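Local coordinates for protein cycloalternan-forming enzyme (Listeria monocytogenes serovar 1/2a, PDB 5F7U) that belongs to glycoside hydrolase family 31, combining a TIM barrel with flanking beta-rich domains and a carbohydrate-binding module, at residues 18-21 against 27-30; 89-94 against 231-236; 152-157 against 350-355; 360-365 against 842-847; 700-705 against 818-823. The protein carries 1 engineered substitution. One frame throughout, in Å; residues are numbered along the deposited sequence.

Contact 1 (18-21 against 27-30); sequences YTVQ and PRDP
Arg28 reaches back to Thr19 and Val20 in the N-terminal domain of E-set type, where the two facing loops lie before and after the short strand 25-26. The contact is small and superficial, with 76 Å² buried in all, more than half of it on Arg28. The nearest CA atoms, those of Val20 and Arg28, are 9.9 Å apart, so the gap between the backbones is spanned by the arginine side chain. Its chain is extended from CG to NE, which carries the guanidinium out to the 18-21 loop. There Thr19 O lies at the edge of the guanidinium, near its plane. Val20 adds a van der Waals touch, its methyl CG1 standing 4.0 Å from Arg28 NH2 and approaching obliquely. The valine rotamer, with CG1 anti to the carbonyl carbon, turns this methyl to the guanidinium.

The stronger polar ties of the arginine lie with residues of the loop before strand 25-26, since NE forms a salt bridge with Glu24 and NH1 bonds to the backbone O of Asp16. Against these, the direct link across the contact is modest: Arg28 NH2 gives Thr19 O a weak hydrogen bond of 3.2 Å, bent to 123° at the hydrogen.

Contact 2 (89-94 against 231-236); sequences GDEITY and GKNVIN
The amide of Asn233 and the carboxylate of Glu91 are the two flat groups here, and they turn polar corners to each other across a water, without stacking: Asn233 ND2 stands 4.3 Å from Glu91 OE2, and the two planes are turned about 80° to each other. The water fills the step between those corners, donating to Glu91 OE2 at 2.8 Å and accepting from Asn233 ND2 at 3.1 Å. A second water lies beyond the same nitrogen, displaced to the CB side and somewhat out of the amide plane, and accepts a weak bond from it. Tyr114 of strand 106-129 touches both side chains.

The second water donates to the backbone O of Gly89 at 2.7 Å, which brings the turn ahead of strand 91-100 into the same network. Lys232 approaches that oxygen as well. Its chain is bent at chi3 (-78°), which brings the ammonium to Gly89 O: NZ gives this oxygen a weak hydrogen bond of 3.4 Å while CE lies 3.6 Å from it. Gly89 has the most surface covered of any residue here.

The segment 231-236, from the galactose mutarotase-like region, leads into strand 235-243. Its turn is braced by Asp230, whose OD1 accepts from the backbone N of Asn233 and of Val234. Lys232 NZ remains 6.2 Å from Glu91 OE2, too far for a salt bridge. The chemistry therefore implies a hydrated surface junction, held by water bridges and a weak ammonium-carbonyl bond, with charge attraction probably contributing only at a distance.

Contact 3 (152-157 against 350-355); sequences SFEDLD and YTDITG
Two carboxylates, those of Glu154 and Asp352, face each other across this contact: Glu154 OE2 lies 4.4 Å from Asp352 OD2. One water lies within bonding distance of both groups, 2.6 Å from Glu154 OE1 and 2.8 Å from Asp352 OD2. The carboxylate planes are 31° apart, while the side chains that bear them run at about a right angle. A magnesium ion about 4 Å from the Asp352 side chain, and the salt bridge from Asp352 OD1 to Lys356, probably offset the mutual repulsion.

Beside the polar pair lies an apolar one. Glu154 sends CG away from its backbone N (chi1 -173°) and then bends at chi2 (-82°), which lays its methylene against the helix while the carboxylate turns towards Asp352. Glu154 CG thus packs on Ile353 CG1 at 4.0 Å, and Glu154 OE2 lies 3.7 Å from Asp352 CB. Tyr336 of strand 333-338 touches both Glu154 and Ile353, placing the pair beside that strand.

Ile353 and Asp352 belong to the last turn of helix 343-354. There Tyr350 O accepts from the backbone N of Ile353 and of Thr354 as well as from Thr354 OG1, and the helical angles end at Gly355, whose phi is positive. On the other side the chain turns a corner at 154 between strands 148-153 and 158-164. Glu154 and Asp155 both stand opposite Thr158, the geometry of a classic beta bulge, here in the galactose mutarotase-like region where it meets helix 343-354.

Contact 4 (360-365 against 842-847); sequences LPKWAF and DDVNGG
Lys362 and Asp843 run antiparallel alongside one another where the chain leading into the first strand of the TIM barrel meets a beta-hairpin of a later beta domain. Lys362 opens the 3-10 segment 362-365, just ahead of that strand, 367-369; Asp843 and Val844 lie in the loop that joins strands 835-842 and 848-857.

The packed part runs along the lysine chain. Asp843 OD2 rests against its methylenes, 3.8 Å from Lys362 CB and 3.9 Å from Lys362 CD, and Val844 meets its end, with CG2 standing 4.0 Å from Lys362 NZ. The lysine leaves its backbone with CG anti to N (chi1 -167°) and is bent only at chi3, at 103° an angle away from the usual staggered values. Helix 702-715 backs this part: Leu702 and Tyr706 touch Lys362, and Tyr706 touches Asp843 as well.

The other part is looser and hydrated. Lys362 NZ and Asp843 OD2 are 4.3 Å apart, beyond a salt bridge, and water bridges the two charged groups. Backbone and side chain both take part: one water accepts from Lys362 N at 2.9 Å and donates to Asp843 OD2. Another lies between Lys362 NZ and the backbone N of Asp843, with weak bonds to both. Asp843 OD2 therefore receives two water protons while it leans on aliphatic carbon. The shorter of its two bridges to the lysine uses the water that accepts from Lys362 NZ at 2.6 Å and donates to Asp843 OD2 at 2.7 Å.

Contact 5 (700-705 against 818-823); sequences NLLPYI and NDLKSY. With MG (magnesium ion), chain I; MG (magnesium ion), chain K.
Leu702 and Pro703, in the first turn of helix 702-715, pack against Leu820 and Tyr823 of a magnesium-binding loop. Two apolar touches carry the contact. Leu702 CD2 meets Leu820 CD2 at 3.9 Å, the two side chains lying roughly perpendicular; Leu702 has CG anti to its backbone N (chi1 -169°), which aims the branch at the loop. Pro703 CG comes obliquely to the Tyr823 ring and lies 4.1 Å from CE1, the two side chains running antiparallel. Further round, Phe840 of strand 835-842 touches both Pro703 and Tyr823, and Tyr823 OH is hydrogen-bonded to Asp842.

The helix belongs to the TIM-barrel region, whereas the loop precedes strand 825-830 of a following mixed sheet, so the apolar side chains join barrel to beta domain. Within the loop, residues 819-822 form a type I beta turn. Asp819 adds an Asx turn, its OD1 accepting from Lys821 N at 3.0 Å with an N-H...O angle of 157°, from above the carboxylate plane.

Backbone oxygens line the metal sites. Asp819 O at 2.2 Å and three waters bind one magnesium ion, and Ser822 O stands 2.6 Å from that ion, a long contact within the site. Tyr823 O binds the other magnesium ion at 2.2 Å, together with two waters and, among others, the backbone O of Asp824.

The five contacts fall into two groups with one between. Contacts 1 and 2 lie in the N-terminal beta-rich part, their centres about 17 Å apart. Contacts 4 and 5, on the opposite side of the chain's centre, have centres about 8 Å apart and touch directly, for instance through Val844 against Tyr823. Contact 3 stands about 29 Å from contact 4, centre to centre, and about 36 Å from contacts 1 and 2. Contact 1 comes first in the chain; contacts 2 and 3 alternate their segments; both segments of contact 5 fall between those of contact 4. Together, contacts 4 and 5 join a later beta domain to the TIM barrel, using helix 702-715 as common ground.

Contact 1 (18-21 against 27-30)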
# COMPACT_ATOMS: atom_id res chain seq x y z
N TYR A 18 -9.13 23.08 2.67
CA TYR A 18 -9.95 23.04 1.46
C TYR A 18 -11.05 24.08 1.46
O TYR A 18 -11.54 24.47 0.38
CB TYR A 18 -10.53 21.64 1.27
CG TYR A 18 -9.46 20.57 1.11
CD1 TYR A 18 -8.55 20.60 0.04
CD2 TYR A 18 -9.38 19.50 2.02
CE1 TYR A 18 -7.58 19.62 -0.11
CE2 TYR A 18 -8.42 18.51 1.87
CZ TYR A 18 -7.51 18.58 0.82
OH TYR A 18 -6.57 17.62 0.68
N THR A 19 -11.45 24.52 2.65
CA THR A 19 -12.59 25.44 2.78
C THR A 19 -12.28 26.56 3.76
O THR A 19 -11.30 26.49 4.51
CB THR A 19 -13.90 24.76 3.26
OG1 THR A 19 -13.76 24.28 4.60
CG2 THR A 19 -14.32 23.60 2.36
N VAL A 20 -13.11 27.60 3.76
CA VAL A 20 -12.99 28.64 4.79
C VAL A 20 -14.30 28.75 5.53
O VAL A 20 -15.37 28.48 4.95
CB VAL A 20 -12.58 30.03 4.21
CG1 VAL A 20 -11.23 29.96 3.49
CG2 VAL A 20 -13.68 30.62 3.31
N GLN A 21 -14.22 29.11 6.81
CA GLN A 21 -15.36 29.63 7.55
C GLN A 21 -15.66 31.05 7.05
O GLN A 21 -14.78 31.69 6.48
CB GLN A 21 -15.07 29.59 9.06
CG GLN A 21 -14.89 28.16 9.57
CD GLN A 21 -16.14 27.31 9.36
OE1 GLN A 21 -16.17 26.43 8.49
NE2 GLN A 21 -17.18 27.59 10.14
N PRO A 27 -5.59 36.95 2.96
CA PRO A 27 -5.04 35.63 3.28
C PRO A 27 -4.91 35.39 4.77
O PRO A 27 -4.77 36.35 5.54
CB PRO A 27 -3.63 35.67 2.67
CG PRO A 27 -3.48 36.99 2.00
CD PRO A 27 -4.54 37.90 2.55
N ARG A 28 -4.90 34.13 5.19
CA ARG A 28 -4.71 33.81 6.61
C ARG A 28 -3.38 34.36 7.13
O ARG A 28 -3.33 34.95 8.22
CB ARG A 28 -4.79 32.30 6.84
CG ARG A 28 -6.22 31.76 6.70
CD ARG A 28 -6.22 30.25 6.85
NE ARG A 28 -7.56 29.69 6.66
CZ ARG A 28 -7.82 28.43 6.31
NH1 ARG A 28 -6.83 27.56 6.06
NH2 ARG A 28 -9.10 28.04 6.21
N ASP A 29 -2.31 34.16 6.36
CA ASP A 29 -0.96 34.57 6.75
C ASP A 29 -0.46 35.49 5.65
O ASP A 29 0.12 35.02 4.68
CB ASP A 29 -0.03 33.35 6.90
CG ASP A 29 -0.49 32.37 7.97
OD1 ASP A 29 -0.70 32.76 9.14
OD2 ASP A 29 -0.60 31.17 7.65
N PRO A 30 -0.71 36.81 5.77
CA PRO A 30 -0.40 37.75 4.68
C PRO A 30 1.10 37.89 4.42
O PRO A 30 1.90 37.99 5.37
CB PRO A 30 -0.97 39.08 5.19
CG PRO A 30 -2.07 38.67 6.13
CD PRO A 30 -1.47 37.48 6.84

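Contact 2 (89-94 against 231-236)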
# COMPACT_ATOMS: atom_id res chain seq x y z
N GLY A 89 7.91 42.57 7.33
CA GLY A 89 8.29 43.04 8.67
C GLY A 89 7.19 43.79 9.41
O GLY A 89 7.31 44.00 10.62
N ASP A 90 6.13 44.20 8.72
CA ASP A 90 5.01 44.89 9.39
C ASP A 90 4.35 43.94 10.37
O ASP A 90 4.11 42.77 10.06
CB ASP A 90 3.97 45.42 8.40
CG ASP A 90 4.43 46.66 7.64
OD1 ASP A 90 5.40 47.33 8.05
OD2 ASP A 90 3.79 46.97 6.61
N GLU A 91 4.10 44.45 11.57
CA GLU A 91 3.44 43.69 12.61
C GLU A 91 2.09 44.34 12.82
O GLU A 91 2.01 45.50 13.25
CB GLU A 91 4.27 43.70 13.90
CG GLU A 91 3.59 43.02 15.08
CD GLU A 91 4.38 43.08 16.37
OE1 GLU A 91 3.74 43.03 17.44
OE2 GLU A 91 5.62 43.19 16.36
N ILE A 92 1.02 43.62 12.47
CA ILE A 92 -0.32 44.19 12.54
C ILE A 92 -1.08 43.55 13.69
O ILE A 92 -1.12 42.32 13.78
CB ILE A 92 -1.07 44.00 11.20
CG1 ILE A 92 -0.23 44.49 9.98
CG2 ILE A 92 -2.48 44.57 11.25
CD1 ILE A 92 0.44 45.84 10.09
N THR A 93 -1.70 44.37 14.54
CA THR A 93 -2.57 43.86 15.61
C THR A 93 -3.94 44.55 15.51
O THR A 93 -3.99 45.78 15.42
CB THR A 93 -1.94 44.06 17.00
OG1 THR A 93 -0.71 43.31 17.06
CG2 THR A 93 -2.87 43.60 18.12
N TYR A 94 -5.02 43.77 15.54
CA TYR A 94 -6.36 44.35 15.35
C TYR A 94 -7.41 43.69 16.22
O TYR A 94 -7.26 42.54 16.64
CB TYR A 94 -6.78 44.30 13.86
CG TYR A 94 -7.01 42.89 13.31
CD1 TYR A 94 -8.29 42.30 13.38
CD2 TYR A 94 -5.97 42.16 12.73
CE1 TYR A 94 -8.50 41.00 12.90
CE2 TYR A 94 -6.18 40.86 12.25
CZ TYR A 94 -7.45 40.30 12.34
OH TYR A 94 -7.67 39.02 11.84
N GLY A 231 11.54 38.47 9.10
CA GLY A 231 12.91 38.85 9.47
C GLY A 231 13.15 39.09 10.95
O GLY A 231 14.25 39.53 11.35
N LYS A 232 12.14 38.81 11.78
CA LYS A 232 12.15 39.21 13.20
C LYS A 232 11.51 38.23 14.18
O LYS A 232 12.07 37.93 15.23
CB LYS A 232 11.46 40.57 13.37
CG LYS A 232 12.25 41.77 12.85
CD LYS A 232 11.59 43.10 13.21
CE LYS A 232 10.42 43.41 12.28
NZ LYS A 232 10.06 44.85 12.37
N ASN A 233 10.31 37.77 13.84
CA ASN A 233 9.43 37.06 14.78
C ASN A 233 9.07 35.65 14.31
O ASN A 233 8.91 34.75 15.13
CB ASN A 233 8.13 37.85 14.98
CG ASN A 233 8.36 39.19 15.65
OD1 ASN A 233 8.53 39.28 16.87
ND2 ASN A 233 8.34 40.26 14.85
N VAL A 234 8.89 35.48 13.01
CA VAL A 234 8.34 34.24 12.45
C VAL A 234 9.08 33.71 11.24
O VAL A 234 9.61 34.50 10.44
CB VAL A 234 6.83 34.37 12.07
CG1 VAL A 234 5.97 34.59 13.31
CG2 VAL A 234 6.58 35.48 11.05
N ILE A 235 9.14 32.37 11.13
CA ILE A 235 9.42 31.65 9.87
C ILE A 235 8.18 30.77 9.64
O ILE A 235 7.89 29.87 10.44
CB ILE A 235 10.73 30.81 9.93
CG1 ILE A 235 11.94 31.77 10.06
CG2 ILE A 235 10.81 29.89 8.71
CD1 ILE A 235 13.23 31.12 10.53
N ASN A 236 7.42 31.08 8.58
CA ASN A 236 6.11 30.45 8.37
C ASN A 236 6.10 29.32 7.35
O ASN A 236 5.15 28.51 7.32
CB ASN A 236 5.04 31.49 7.98
CG ASN A 236 4.59 32.33 9.17
OD1 ASN A 236 4.80 31.94 10.32
ND2 ASN A 236 3.95 33.46 8.90
O HOH W 1 7.22 41.92 12.41
O HOH W 2 7.84 43.33 14.67

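Contact 3 (152-157 against 350-355)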
# COMPACT_ATOMS: atom_id res chain seq x y z
N SER A 152 24.55 15.56 6.81
CA SER A 152 24.98 14.37 7.52
C SER A 152 24.51 13.14 6.76
O SER A 152 23.63 13.23 5.89
CB SER A 152 24.46 14.36 8.97
OG SER A 152 23.04 14.41 9.01
N PHE A 153 25.09 11.99 7.10
CA PHE A 153 24.72 10.74 6.46
C PHE A 153 24.00 9.83 7.42
O PHE A 153 24.59 9.30 8.34
CB PHE A 153 25.98 10.08 5.86
CG PHE A 153 26.53 10.83 4.69
CD1 PHE A 153 25.96 10.68 3.42
CD2 PHE A 153 27.58 11.75 4.85
CE1 PHE A 153 26.44 11.41 2.32
CE2 PHE A 153 28.06 12.48 3.76
CZ PHE A 153 27.50 12.31 2.50
N GLU A 154 22.70 9.65 7.21
CA GLU A 154 21.94 8.65 7.95
C GLU A 154 22.53 7.25 7.67
O GLU A 154 22.61 6.41 8.55
CB GLU A 154 20.45 8.75 7.60
CG GLU A 154 19.52 7.86 8.43
CD GLU A 154 19.45 6.42 7.95
OE1 GLU A 154 19.73 6.16 6.76
OE2 GLU A 154 19.14 5.53 8.76
N ASP A 155 22.95 7.05 6.42
CA ASP A 155 23.83 5.94 6.05
C ASP A 155 24.65 6.41 4.86
O ASP A 155 24.44 7.52 4.36
CB ASP A 155 23.03 4.65 5.74
CG ASP A 155 23.87 3.36 5.85
OD1 ASP A 155 25.13 3.40 6.05
OD2 ASP A 155 23.27 2.26 5.73
N LEU A 156 25.60 5.60 4.41
CA LEU A 156 26.47 6.04 3.32
C LEU A 156 25.71 6.32 2.02
O LEU A 156 26.20 7.01 1.14
CB LEU A 156 27.63 5.06 3.13
CG LEU A 156 28.51 4.87 4.38
CD1 LEU A 156 29.67 3.95 4.04
CD2 LEU A 156 29.02 6.21 4.92
N ASP A 157 24.48 5.80 1.94
CA ASP A 157 23.61 6.03 0.77
C ASP A 157 22.38 6.93 1.04
O ASP A 157 21.49 6.99 0.20
CB ASP A 157 23.17 4.69 0.15
CG ASP A 157 22.42 3.78 1.12
OD1 ASP A 157 22.07 4.19 2.24
OD2 ASP A 157 22.20 2.60 0.75
N TYR A 350 14.00 4.35 4.09
CA TYR A 350 12.95 5.20 4.61
C TYR A 350 12.41 4.60 5.93
O TYR A 350 12.19 5.34 6.89
CB TYR A 350 11.86 5.40 3.55
CG TYR A 350 10.57 5.94 4.12
CD1 TYR A 350 10.46 7.29 4.49
CD2 TYR A 350 9.48 5.10 4.34
CE1 TYR A 350 9.29 7.79 5.03
CE2 TYR A 350 8.29 5.59 4.92
CZ TYR A 350 8.21 6.93 5.25
OH TYR A 350 7.07 7.42 5.84
N THR A 351 12.19 3.29 5.97
CA THR A 351 11.69 2.66 7.20
C THR A 351 12.73 2.64 8.32
O THR A 351 12.36 2.58 9.51
CB THR A 351 11.09 1.25 6.98
OG1 THR A 351 12.13 0.35 6.58
CG2 THR A 351 9.95 1.32 5.97
N ASP A 352 14.01 2.73 7.97
CA ASP A 352 15.04 2.93 9.00
C ASP A 352 14.79 4.25 9.72
O ASP A 352 15.03 4.37 10.94
CB ASP A 352 16.43 3.01 8.39
CG ASP A 352 16.96 1.68 7.93
OD1 ASP A 352 16.55 0.61 8.43
OD2 ASP A 352 17.82 1.71 7.04
N ILE A 353 14.30 5.24 8.97
CA ILE A 353 14.11 6.58 9.51
C ILE A 353 12.79 6.66 10.29
O ILE A 353 12.75 7.24 11.38
CB ILE A 353 14.18 7.67 8.41
CG1 ILE A 353 15.58 7.67 7.74
CG2 ILE A 353 13.83 9.05 8.97
CD1 ILE A 353 15.56 8.29 6.35
N THR A 354 11.72 6.10 9.73
CA THR A 354 10.36 6.37 10.23
C THR A 354 9.70 5.18 10.91
O THR A 354 8.60 5.32 11.47
CB THR A 354 9.40 6.85 9.11
OG1 THR A 354 9.24 5.81 8.14
CG2 THR A 354 9.98 8.10 8.44
N GLY A 355 10.34 4.01 10.84
CA GLY A 355 9.82 2.83 11.54
C GLY A 355 9.52 1.67 10.61
O GLY A 355 8.99 1.85 9.52
O HOH W 3 19.37 3.72 5.86

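Contact 4 (360-365 against 842-847)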
# COMPACT_ATOMS: atom_id res chain seq x y z
N LEU A 360 2.57 -8.90 11.82
CA LEU A 360 1.30 -9.32 12.42
C LEU A 360 1.19 -10.84 12.41
O LEU A 360 1.86 -11.48 11.61
CB LEU A 360 0.16 -8.71 11.59
CG LEU A 360 0.07 -7.17 11.58
CD1 LEU A 360 -1.11 -6.77 10.72
CD2 LEU A 360 -0.05 -6.54 12.97
N PRO A 361 0.36 -11.41 13.31
CA PRO A 361 0.14 -12.86 13.24
C PRO A 361 -0.44 -13.32 11.92
O PRO A 361 -1.07 -12.53 11.21
CB PRO A 361 -0.84 -13.17 14.38
CG PRO A 361 -1.24 -11.89 14.96
CD PRO A 361 -0.42 -10.77 14.39
N LYS A 362 -0.21 -14.60 11.60
CA LYS A 362 -0.69 -15.16 10.35
C LYS A 362 -2.18 -15.00 10.12
O LYS A 362 -2.63 -14.84 8.99
CB LYS A 362 -0.30 -16.63 10.26
CG LYS A 362 -0.50 -17.19 8.85
CD LYS A 362 0.47 -18.35 8.65
CE LYS A 362 -0.17 -19.68 8.76
NZ LYS A 362 1.01 -20.62 8.57
N TRP A 363 -2.97 -15.03 11.19
CA TRP A 363 -4.42 -14.87 11.03
C TRP A 363 -4.85 -13.58 10.36
O TRP A 363 -5.88 -13.54 9.70
CB TRP A 363 -5.18 -15.07 12.35
CG TRP A 363 -5.15 -13.94 13.36
CD1 TRP A 363 -4.33 -13.85 14.46
CD2 TRP A 363 -5.98 -12.77 13.38
NE1 TRP A 363 -4.60 -12.70 15.16
CE2 TRP A 363 -5.62 -12.02 14.53
CE3 TRP A 363 -7.02 -12.29 12.56
CZ2 TRP A 363 -6.25 -10.80 14.87
CZ3 TRP A 363 -7.64 -11.07 12.89
CH2 TRP A 363 -7.25 -10.34 14.04
N ALA A 364 -4.04 -12.54 10.50
CA ALA A 364 -4.33 -11.28 9.84
C ALA A 364 -4.33 -11.40 8.31
O ALA A 364 -4.93 -10.55 7.63
CB ALA A 364 -3.36 -10.20 10.31
N PHE A 365 -3.70 -12.45 7.78
CA PHE A 365 -3.55 -12.66 6.33
C PHE A 365 -4.55 -13.61 5.68
O PHE A 365 -4.45 -13.90 4.48
CB PHE A 365 -2.09 -13.01 6.04
CG PHE A 365 -1.17 -11.90 6.44
CD1 PHE A 365 -1.00 -10.79 5.59
CD2 PHE A 365 -0.59 -11.89 7.70
CE1 PHE A 365 -0.23 -9.70 5.99
CE2 PHE A 365 0.18 -10.80 8.11
CZ PHE A 365 0.37 -9.71 7.25
N ASP A 842 8.94 -20.43 8.46
CA ASP A 842 8.12 -21.57 8.82
C ASP A 842 7.41 -21.29 10.16
O ASP A 842 7.86 -21.73 11.22
CB ASP A 842 9.00 -22.83 8.83
CG ASP A 842 8.23 -24.10 9.14
OD1 ASP A 842 7.00 -24.07 9.31
OD2 ASP A 842 8.90 -25.14 9.22
N ASP A 843 6.30 -20.55 10.06
CA ASP A 843 5.53 -20.09 11.23
C ASP A 843 4.94 -21.26 12.03
O ASP A 843 4.76 -21.16 13.25
CB ASP A 843 4.39 -19.15 10.80
CG ASP A 843 3.66 -18.50 11.99
OD1 ASP A 843 4.33 -17.89 12.86
OD2 ASP A 843 2.41 -18.59 12.06
N VAL A 844 4.61 -22.35 11.33
CA VAL A 844 4.03 -23.54 11.97
C VAL A 844 5.01 -24.12 12.99
O VAL A 844 4.60 -24.60 14.05
CB VAL A 844 3.52 -24.57 10.91
CG1 VAL A 844 3.29 -25.98 11.48
CG2 VAL A 844 2.24 -24.05 10.27
N ASN A 845 6.30 -24.03 12.67
CA ASN A 845 7.35 -24.67 13.45
C ASN A 845 8.30 -23.66 14.11
O ASN A 845 9.52 -23.72 13.92
CB ASN A 845 8.10 -25.68 12.58
CG ASN A 845 7.19 -26.75 12.01
OD1 ASN A 845 6.96 -26.81 10.79
ND2 ASN A 845 6.67 -27.61 12.87
N GLY A 846 7.72 -22.75 14.89
CA GLY A 846 8.49 -21.86 15.77
C GLY A 846 9.15 -20.70 15.05
O GLY A 846 10.04 -20.04 15.62
N GLY A 847 8.74 -20.46 13.81
CA GLY A 847 9.27 -19.36 13.03
C GLY A 847 10.68 -19.58 12.49
O GLY A 847 11.37 -18.62 12.20
O HOH W 4 1.04 -16.40 13.44
O HOH W 5 4.04 -20.77 7.52
O HOH W 6 1.35 -20.87 11.17

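Contact 5 (700-705 against 818-823)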
# COMPACT_ATOMS: atom_id res chain seq x y z
N ASN A 700 -3.88 -21.71 -0.01
CA ASN A 700 -2.78 -22.55 -0.56
C ASN A 700 -1.46 -21.76 -0.59
O ASN A 700 -0.39 -22.31 -0.36
CB ASN A 700 -3.07 -23.03 -1.99
CG ASN A 700 -4.28 -23.94 -2.11
OD1 ASN A 700 -5.04 -23.82 -3.08
ND2 ASN A 700 -4.47 -24.87 -1.16
N LEU A 701 -1.56 -20.47 -0.90
CA LEU A 701 -0.38 -19.59 -0.96
C LEU A 701 -0.02 -18.92 0.35
O LEU A 701 0.95 -18.15 0.42
CB LEU A 701 -0.57 -18.55 -2.08
CG LEU A 701 -0.61 -19.10 -3.52
CD1 LEU A 701 -0.99 -17.98 -4.47
CD2 LEU A 701 0.74 -19.66 -3.95
N LEU A 702 -0.78 -19.20 1.40
CA LEU A 702 -0.51 -18.53 2.69
C LEU A 702 0.94 -18.67 3.20
O LEU A 702 1.46 -17.69 3.75
CB LEU A 702 -1.55 -18.89 3.77
CG LEU A 702 -1.53 -18.07 5.07
CD1 LEU A 702 -1.71 -16.57 4.84
CD2 LEU A 702 -2.63 -18.59 6.00
N PRO A 703 1.62 -19.83 2.98
CA PRO A 703 3.03 -19.84 3.44
C PRO A 703 3.93 -18.83 2.71
O PRO A 703 4.81 -18.22 3.34
CB PRO A 703 3.47 -21.29 3.17
CG PRO A 703 2.20 -22.06 3.33
CD PRO A 703 1.18 -21.19 2.62
N TYR A 704 3.67 -18.63 1.42
CA TYR A 704 4.35 -17.64 0.59
C TYR A 704 3.96 -16.22 1.01
O TYR A 704 4.83 -15.35 1.18
CB TYR A 704 3.98 -17.88 -0.89
CG TYR A 704 4.41 -16.82 -1.88
CD1 TYR A 704 5.69 -16.85 -2.45
CD2 TYR A 704 3.52 -15.80 -2.28
CE1 TYR A 704 6.08 -15.90 -3.38
CE2 TYR A 704 3.92 -14.81 -3.20
CZ TYR A 704 5.19 -14.89 -3.75
OH TYR A 704 5.62 -13.94 -4.67
N ILE A 705 2.65 -16.00 1.16
CA ILE A 705 2.13 -14.68 1.57
C ILE A 705 2.69 -14.26 2.93
O ILE A 705 3.13 -13.12 3.10
CB ILE A 705 0.58 -14.68 1.59
CG1 ILE A 705 0.05 -14.85 0.14
CG2 ILE A 705 0.01 -13.43 2.28
CD1 ILE A 705 -1.46 -15.09 0.07
N ASN A 818 -8.63 -23.46 7.75
CA ASN A 818 -8.02 -22.31 8.41
C ASN A 818 -7.27 -22.65 9.69
O ASN A 818 -7.07 -21.78 10.54
CB ASN A 818 -9.06 -21.18 8.65
CG ASN A 818 -10.16 -21.57 9.62
OD1 ASN A 818 -10.17 -22.68 10.17
ND2 ASN A 818 -11.09 -20.65 9.84
N ASP A 819 -6.86 -23.92 9.86
CA ASP A 819 -6.13 -24.27 11.09
C ASP A 819 -4.68 -23.90 10.83
O ASP A 819 -3.97 -24.59 10.11
CB ASP A 819 -6.27 -25.76 11.49
CG ASP A 819 -5.32 -26.18 12.63
OD1 ASP A 819 -4.80 -25.31 13.38
OD2 ASP A 819 -5.10 -27.41 12.79
N LEU A 820 -4.27 -22.80 11.46
CA LEU A 820 -2.95 -22.22 11.24
C LEU A 820 -1.83 -22.85 12.08
O LEU A 820 -0.70 -22.36 12.04
CB LEU A 820 -3.01 -20.70 11.45
CG LEU A 820 -4.17 -19.96 10.76
CD1 LEU A 820 -4.12 -18.50 11.15
CD2 LEU A 820 -4.14 -20.11 9.25
N LYS A 821 -2.16 -23.93 12.80
CA LYS A 821 -1.19 -24.63 13.66
C LYS A 821 -0.44 -25.75 12.93
O LYS A 821 0.50 -26.32 13.50
CB LYS A 821 -1.87 -25.21 14.91
CG LYS A 821 -2.34 -24.17 15.93
CD LYS A 821 -2.54 -24.82 17.30
CE LYS A 821 -3.09 -23.85 18.34
NZ LYS A 821 -2.22 -22.65 18.57
N SER A 822 -0.87 -26.08 11.72
CA SER A 822 -0.25 -27.16 10.93
C SER A 822 -0.46 -26.96 9.44
O SER A 822 -1.35 -26.22 9.03
CB SER A 822 -0.83 -28.53 11.34
OG SER A 822 -2.21 -28.61 10.98
N TYR A 823 0.38 -27.61 8.64
CA TYR A 823 0.14 -27.68 7.20
C TYR A 823 -0.58 -28.98 6.89
O TYR A 823 -0.48 -29.96 7.65
CB TYR A 823 1.46 -27.67 6.41
CG TYR A 823 2.39 -26.52 6.75
CD1 TYR A 823 2.06 -25.19 6.42
CD2 TYR A 823 3.60 -26.75 7.41
CE1 TYR A 823 2.91 -24.14 6.74
CE2 TYR A 823 4.46 -25.70 7.72
CZ TYR A 823 4.11 -24.40 7.39
OH TYR A 823 4.94 -23.34 7.73
MG MG I . -3.34 -24.83 8.04
MG MG K . 0.49 -31.89 7.31
O HOH W 7 -3.58 -26.65 6.83
O HOH W 8 -1.34 -23.35 8.24
O HOH W 9 -4.58 -23.19 6.72
O HOH W 10 2.52 -31.29 7.33
O HOH W 11 1.68 -34.16 6.92